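Local atomic coordinates of bifunctional enzyme cysn/cysc (Mycobacterium tuberculosis, PDB entry 4BZP), a protein that phosphorylates adenosine 5'-phosphosulfate at its 3' position with ATP, as the APS kinase of bacterial sulfate activation. Residues V8-L13 with F107-D112. Sequence-based numbering, arbitrary orientation.
Sequences VWFTGL and FEVFCD. With EDO (1,2-ethanediol), chain F.
The ring of Phe110 meets Thr11 at its edge: the carbonyl O of Thr11 lies near the ring plane, 3.6 Å from Phe110 CD1, while CB of Asp112 sits over one face, offset toward the rim. A 1,2-ethanediol molecule meets the edge farther out, its C2 near Phe110 CZ. The Phe10 ring, on the other side of the sheet, receives two neighbours obliquely in the conformer described. Its CE2 lies 3.9 Å from CG1 of Val109, the side chains side by side, and CD2 is 3.7 Å from SG of Cys111 in a sulfur-aromatic contact. That SG, anti to its own carbonyl carbon (chi1 -67°), is directed at the CD2 side of the ring, 4.9 Å from the centroid. Val8 CG1 packs tightly on Val109 CG2 at 3.5 Å. Between these side chains run adjacent, parallel strands of a P-loop kinase sheet, where 6-11, flanked by 79-82 and 106-111, leads into the Walker A loop beside ADP. Four backbone bonds join the pair: Trp9 N to Phe107 O, Val109 N to Trp9 O, Thr11 N to Val109 O (bent, 131° at its hydrogen) and Cys111 N to Thr11 O. Beyond the last, one water accepts from Leu13 N, donates to Cys111 O at 2.7 Å and is also bonded to the diol's O1. Thr11 OG1 is hydrogen-bonded to Tyr145 OH and to the carbonyl O atoms of Ile85 and Ser86.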
loop_
_atom_site.group_PDB
_atom_site.type_symbol
_atom_site.label_atom_id
_atom_site.label_comp_id
_atom_site.label_asym_id
_atom_site.label_seq_id
_atom_site.Cartn_x
_atom_site.Cartn_y
_atom_site.Cartn_z
ATOM N N VAL A 8 -10.735 7.066 7.781
ATOM C CA VAL A 8 -10.747 8.108 8.768
ATOM C C VAL A 8 -9.356 8.716 8.845
ATOM O O VAL A 8 -8.403 8.020 9.197
ATOM C CB VAL A 8 -11.152 7.552 10.145
ATOM C CG1 VAL A 8 -11.161 8.674 11.174
ATOM C CG2 VAL A 8 -12.498 6.873 10.064
ATOM N N TRP A 9 -9.231 9.988 8.515
ATOM C CA TRP A 9 -7.961 10.715 8.425
ATOM C C TRP A 9 -7.910 11.650 9.596
ATOM O O TRP A 9 -8.633 12.695 9.637
ATOM C CB TRP A 9 -7.898 11.474 7.109
ATOM C CG TRP A 9 -6.577 12.025 6.722
ATOM C CD1 TRP A 9 -6.077 13.217 7.048
ATOM C CD2 TRP A 9 -5.582 11.366 5.895
ATOM N NE1 TRP A 9 -4.814 13.352 6.510
ATOM C CE2 TRP A 9 -4.510 12.241 5.771
ATOM C CE3 TRP A 9 -5.510 10.136 5.246
ATOM C CZ2 TRP A 9 -3.361 11.910 5.011
ATOM C CZ3 TRP A 9 -4.357 9.845 4.523
ATOM C CH2 TRP A 9 -3.348 10.713 4.447
ATOM N N PHE A 10 -7.095 11.335 10.588
ATOM C CA PHE A 10 -6.935 12.219 11.688
ATOM C C PHE A 10 -6.064 13.405 11.332
ATOM O O PHE A 10 -5.301 13.494 10.320
ATOM C CB PHE A 10 -6.340 11.510 12.883
ATOM C CG PHE A 10 -7.241 10.501 13.490
ATOM C CD1 PHE A 10 -7.279 9.216 12.994
ATOM C CD2 PHE A 10 -8.076 10.838 14.540
ATOM C CE1 PHE A 10 -8.144 8.292 13.521
ATOM C CE2 PHE A 10 -8.945 9.917 15.068
ATOM C CZ PHE A 10 -8.938 8.618 14.594
ATOM N N THR A 11 -6.156 14.363 12.205
ATOM C CA THR A 11 -5.220 15.507 12.140
ATOM C C THR A 11 -5.223 16.161 13.510
ATOM O O THR A 11 -6.232 16.175 14.200
ATOM C CB THR A 11 -5.587 16.479 10.999
ATOM O OG1 THR A 11 -4.637 17.561 10.998
ATOM C CG2 THR A 11 -7.003 17.023 11.131
ATOM N N GLY A 12 -4.083 16.671 13.915
ATOM C CA GLY A 12 -3.901 17.346 15.186
ATOM C C GLY A 12 -2.465 17.297 15.633
ATOM O O GLY A 12 -1.663 16.486 15.148
ATOM N N LEU A 13 -2.160 18.101 16.643
ATOM C CA LEU A 13 -0.862 18.179 17.185
ATOM C C LEU A 13 -0.333 16.855 17.716
ATOM O O LEU A 13 -1.090 15.965 18.095
ATOM C CB LEU A 13 -0.809 19.214 18.316
ATOM C CG LEU A 13 -1.136 20.638 17.926
ATOM C CD1 LEU A 13 -1.174 21.520 19.176
ATOM C CD2 LEU A 13 -0.131 21.221 16.958
ATOM N N PHE A 107 -13.207 10.754 5.920
ATOM C CA PHE A 107 -13.604 11.604 7.036
ATOM C C PHE A 107 -12.381 12.256 7.630
ATOM O O PHE A 107 -11.444 11.578 8.013
ATOM C CB PHE A 107 -14.331 10.787 8.085
ATOM C CG PHE A 107 -15.501 10.030 7.572
ATOM C CD1 PHE A 107 -16.731 10.613 7.531
ATOM C CD2 PHE A 107 -15.342 8.722 7.121
ATOM C CE1 PHE A 107 -17.831 9.897 7.056
ATOM C CE2 PHE A 107 -16.427 8.015 6.629
ATOM C CZ PHE A 107 -17.659 8.611 6.605
ATOM N N GLU A 108 -12.409 13.574 7.751
ATOM C CA GLU A 108 -11.366 14.386 8.389
ATOM C C GLU A 108 -11.769 14.528 9.853
ATOM O O GLU A 108 -12.793 15.182 10.156
ATOM C CB GLU A 108 -11.155 15.780 7.716
ATOM C CG GLU A 108 -10.012 16.593 8.382
ATOM C CD GLU A 108 -9.936 18.071 8.045
ATOM O OE1 GLU A 108 -10.952 18.706 8.221
ATOM O OE2 GLU A 108 -8.884 18.612 7.627
ATOM N N VAL A 109 -10.995 13.970 10.749
ATOM C CA VAL A 109 -11.272 13.988 12.180
ATOM C C VAL A 109 -10.201 14.789 12.867
ATOM O O VAL A 109 -9.000 14.464 12.820
ATOM C CB VAL A 109 -11.365 12.595 12.750
ATOM C CG1 VAL A 109 -11.551 12.680 14.257
ATOM C CG2 VAL A 109 -12.505 11.823 12.089
ATOM N N PHE A 110 -10.567 15.925 13.472
ATOM C CA PHE A 110 -9.648 16.826 14.139
ATOM C C PHE A 110 -9.578 16.566 15.633
ATOM O O PHE A 110 -10.591 16.733 16.327
ATOM C CB PHE A 110 -10.117 18.244 13.862
ATOM C CG PHE A 110 -9.296 19.349 14.491
ATOM C CD1 PHE A 110 -7.970 19.217 14.814
ATOM C CD2 PHE A 110 -9.905 20.594 14.706
ATOM C CE1 PHE A 110 -7.290 20.258 15.396
ATOM C CE2 PHE A 110 -9.191 21.671 15.241
ATOM C CZ PHE A 110 -7.881 21.483 15.586
ATOM N N CYS A 111 -8.413 16.121 16.116
ATOM C CA CYS A 111 -8.164 15.958 17.535
ATOM C C CYS A 111 -7.748 17.302 18.046
ATOM O O CYS A 111 -6.550 17.664 18.045
ATOM C CB CYS A 111 -7.076 14.897 17.754
ATOM S SG CYS A 111 -7.643 13.238 17.256
ATOM N N ASP A 112 -8.726 18.072 18.474
ATOM C CA ASP A 112 -8.555 19.478 18.907
ATOM C C ASP A 112 -8.229 19.578 20.374
ATOM O O ASP A 112 -9.076 19.901 21.220
ATOM C CB ASP A 112 -9.766 20.316 18.579
ATOM C CG ASP A 112 -9.537 21.830 18.798
ATOM O OD1 ASP A 112 -8.392 22.240 19.061
ATOM O OD2 ASP A 112 -10.552 22.557 18.606
HETATM C C1 EDO F . -4.598 22.572 18.666
HETATM O O1 EDO F . -5.549 21.549 18.846
HETATM C C2 EDO F . -4.524 22.697 17.177
HETATM O O2 EDO F . -4.981 23.993 16.914
HETATM O O HOH W 1 -4.406 19.369 17.945
#